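Local atomic coordinates of NAD-dependent epimerase/dehydratase (Bacteroides thetaiotaomicron, PDB entry 3DHN), a protein that probably binds NAD or NADP through a Rossmann-type domain and may act as an oxidoreductase, although its substrate is not established. Residues N105-L116 / I155-A164. Residues are numbered along the deposited sequence; the frame is centred on the assembly and turned at random.
Sequences NRFLMVGGAGSL and IDWVFFSPAA
R106 and D156 lie side by side on the same face of two neighbouring parallel strands, 106-110 and 156-161. Their side chains point the same way. R106 NH1 meets D156 OD2 at 2.8 Å in a salt bridge. The contact is at the guanidinium edge but lies above the carboxylate plane, and the two planes are 50° apart. The R106 chain bends at chi2 (92°), which swings its end across to D156 and lays NH1 near V158 CG2. NH2 pairs with E204 of helix 194-206, while D156 OD2 also bonds H211. With an alanine at R106, E204 would probably lose its salt bridge and D156 its ion pair, though H211 and Q212 N remain to D156.

On the other face, I155 CD1 packs against F107 CB at 3.6 Å. Further along, M109 and F159 run alongside each other. The selenium of M109, a selenomethionine, sits at the ring edge of F159, 4.0 Å from CE1, in a Met-aromatic contact. G111 CA lies over one face of the same ring, 3.6 Å from its centroid, as a CH-pi contact.

Past G111, S161 OG donates to G112 O (2.8 Å), nearly in line with the carbonyl. R214 also bonds S161 OG, as it does S115 OG. L116 CD2 rests on S161 CB at 3.9 Å.

Six backbone hydrogen bonds, from D156 N-N105 O to G111 N-F160 O, join these adjacent strands, between 70-73 and 213-218 in the Rossmann-type sheet. Ion pairs thus start the R106 face, V158 and L108 make it apolar beyond, and F107, M109 and F159 pack opposite.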
# COMPACT_ATOMS: atom_id res chain seq x y z
N ASN A 105 4.20 15.69 4.05
CA ASN A 105 5.25 15.52 3.05
C ASN A 105 5.61 14.08 2.67
O ASN A 105 6.41 13.88 1.75
CB ASN A 105 6.51 16.24 3.53
CG ASN A 105 6.26 17.70 3.89
OD1 ASN A 105 5.78 18.48 3.07
ND2 ASN A 105 6.58 18.07 5.13
N ARG A 106 5.03 13.10 3.35
CA ARG A 106 5.32 11.70 3.08
C ARG A 106 4.05 10.85 2.94
O ARG A 106 3.22 10.80 3.85
CB ARG A 106 6.18 11.14 4.22
CG ARG A 106 6.60 9.70 4.07
CD ARG A 106 7.95 9.56 3.37
NE ARG A 106 8.51 8.24 3.61
CZ ARG A 106 9.34 7.60 2.79
NH1 ARG A 106 9.73 8.16 1.65
NH2 ARG A 106 9.76 6.38 3.11
N PHE A 107 3.91 10.19 1.79
CA PHE A 107 2.74 9.36 1.51
C PHE A 107 3.16 8.00 0.98
O PHE A 107 3.89 7.92 -0.01
CB PHE A 107 1.86 10.09 0.47
CG PHE A 107 0.69 9.29 -0.03
CD1 PHE A 107 -0.35 8.93 0.83
CD2 PHE A 107 0.59 8.96 -1.38
CE1 PHE A 107 -1.46 8.25 0.35
CE2 PHE A 107 -0.53 8.27 -1.87
CZ PHE A 107 -1.55 7.92 -1.01
N LEU A 108 2.72 6.93 1.64
CA LEU A 108 3.05 5.56 1.21
C LEU A 108 1.75 4.86 0.79
O LEU A 108 0.75 4.92 1.50
CB LEU A 108 3.72 4.77 2.34
CG LEU A 108 5.04 5.35 2.88
CD1 LEU A 108 4.75 6.22 4.10
CD2 LEU A 108 5.97 4.21 3.25
N MSE A 109 1.78 4.21 -0.36
CA MSE A 109 0.59 3.55 -0.88
C MSE A 109 0.76 2.07 -1.17
O MSE A 109 1.78 1.63 -1.69
CB MSE A 109 0.15 4.27 -2.17
CG MSE A 109 -1.18 3.82 -2.77
SE MSE A 109 -1.61 4.77 -4.43
CE MSE A 109 -3.13 3.72 -5.01
N VAL A 110 -0.25 1.28 -0.83
CA VAL A 110 -0.21 -0.15 -1.12
C VAL A 110 -0.48 -0.25 -2.63
O VAL A 110 -1.53 0.17 -3.10
CB VAL A 110 -1.31 -0.92 -0.36
CG1 VAL A 110 -1.33 -2.38 -0.80
CG2 VAL A 110 -1.07 -0.80 1.14
N GLY A 111 0.48 -0.78 -3.38
CA GLY A 111 0.31 -0.91 -4.81
C GLY A 111 -0.14 -2.30 -5.24
O GLY A 111 -0.70 -3.04 -4.44
N GLY A 112 0.11 -2.63 -6.50
CA GLY A 112 -0.27 -3.93 -7.03
C GLY A 112 0.89 -4.53 -7.81
O GLY A 112 1.94 -3.90 -7.92
N ALA A 113 0.71 -5.72 -8.36
CA ALA A 113 1.77 -6.38 -9.11
C ALA A 113 1.64 -6.16 -10.61
O ALA A 113 2.56 -6.44 -11.38
CB ALA A 113 1.78 -7.88 -8.81
N GLY A 114 0.49 -5.64 -11.02
CA GLY A 114 0.24 -5.41 -12.44
C GLY A 114 1.29 -4.63 -13.21
O GLY A 114 1.62 -4.97 -14.34
N SER A 115 1.83 -3.57 -12.60
CA SER A 115 2.83 -2.74 -13.29
C SER A 115 4.26 -3.27 -13.24
O SER A 115 5.16 -2.67 -13.82
CB SER A 115 2.79 -1.31 -12.74
OG SER A 115 3.00 -1.29 -11.33
N LEU A 116 4.47 -4.38 -12.55
CA LEU A 116 5.80 -4.96 -12.44
C LEU A 116 6.18 -5.65 -13.76
O LEU A 116 5.32 -6.16 -14.47
CB LEU A 116 5.85 -5.99 -11.30
CG LEU A 116 5.76 -5.47 -9.86
CD1 LEU A 116 5.61 -6.63 -8.89
CD2 LEU A 116 7.02 -4.66 -9.53
N ILE A 155 5.09 15.86 -3.47
CA ILE A 155 5.03 15.09 -2.23
C ILE A 155 6.01 13.92 -2.35
O ILE A 155 6.33 13.49 -3.46
CB ILE A 155 3.61 14.53 -1.95
CG1 ILE A 155 3.55 13.97 -0.53
CG2 ILE A 155 3.25 13.45 -2.97
CD1 ILE A 155 2.14 13.61 -0.09
N ASP A 156 6.51 13.43 -1.23
CA ASP A 156 7.42 12.28 -1.28
C ASP A 156 6.57 11.02 -1.18
O ASP A 156 6.21 10.57 -0.09
CB ASP A 156 8.45 12.34 -0.14
CG ASP A 156 9.36 11.12 -0.13
OD1 ASP A 156 9.41 10.41 -1.16
OD2 ASP A 156 10.03 10.88 0.89
N TRP A 157 6.24 10.45 -2.34
CA TRP A 157 5.41 9.25 -2.41
C TRP A 157 6.22 7.98 -2.62
O TRP A 157 7.33 8.02 -3.14
CB TRP A 157 4.39 9.37 -3.54
CG TRP A 157 5.01 9.55 -4.91
CD1 TRP A 157 5.40 10.72 -5.49
CD2 TRP A 157 5.34 8.51 -5.85
NE1 TRP A 157 5.95 10.49 -6.73
CE2 TRP A 157 5.93 9.14 -6.98
CE3 TRP A 157 5.21 7.12 -5.85
CZ2 TRP A 157 6.38 8.42 -8.09
CZ3 TRP A 157 5.65 6.40 -6.96
CH2 TRP A 157 6.23 7.06 -8.06
N VAL A 158 5.64 6.86 -2.22
CA VAL A 158 6.25 5.55 -2.39
C VAL A 158 5.11 4.59 -2.70
O VAL A 158 4.13 4.50 -1.94
CB VAL A 158 6.97 5.09 -1.10
CG1 VAL A 158 7.58 3.71 -1.30
CG2 VAL A 158 8.08 6.06 -0.72
N PHE A 159 5.21 3.90 -3.83
CA PHE A 159 4.21 2.93 -4.27
C PHE A 159 4.85 1.56 -4.01
O PHE A 159 5.85 1.21 -4.63
CB PHE A 159 3.95 3.13 -5.77
CG PHE A 159 2.77 2.36 -6.31
CD1 PHE A 159 1.47 2.69 -5.95
CD2 PHE A 159 2.97 1.36 -7.27
CE1 PHE A 159 0.37 2.04 -6.54
CE2 PHE A 159 1.89 0.71 -7.87
CZ PHE A 159 0.58 1.05 -7.50
N PHE A 160 4.27 0.78 -3.10
CA PHE A 160 4.84 -0.53 -2.75
C PHE A 160 4.10 -1.70 -3.42
O PHE A 160 3.04 -2.14 -2.97
CB PHE A 160 4.84 -0.67 -1.22
CG PHE A 160 5.65 -1.84 -0.69
CD1 PHE A 160 6.60 -2.48 -1.48
CD2 PHE A 160 5.48 -2.28 0.63
CE1 PHE A 160 7.36 -3.55 -0.98
CE2 PHE A 160 6.23 -3.34 1.14
CZ PHE A 160 7.17 -3.97 0.34
N SER A 161 4.68 -2.19 -4.52
CA SER A 161 4.11 -3.31 -5.28
C SER A 161 4.37 -4.65 -4.61
O SER A 161 5.52 -5.09 -4.52
CB SER A 161 4.72 -3.37 -6.69
OG SER A 161 4.28 -2.32 -7.54
N PRO A 162 3.31 -5.33 -4.13
CA PRO A 162 3.49 -6.64 -3.49
C PRO A 162 3.80 -7.69 -4.56
O PRO A 162 3.76 -7.38 -5.75
CB PRO A 162 2.13 -6.90 -2.85
CG PRO A 162 1.18 -6.20 -3.80
CD PRO A 162 1.90 -4.90 -4.06
N ALA A 163 4.08 -8.91 -4.14
CA ALA A 163 4.34 -10.01 -5.07
C ALA A 163 3.00 -10.37 -5.74
O ALA A 163 1.94 -10.06 -5.20
CB ALA A 163 4.90 -11.23 -4.33
N ALA A 164 3.06 -11.04 -6.88
CA ALA A 164 1.83 -11.41 -7.61
C ALA A 164 0.81 -12.17 -6.77
O ALA A 164 -0.39 -12.00 -6.96
CB ALA A 164 2.18 -12.21 -8.87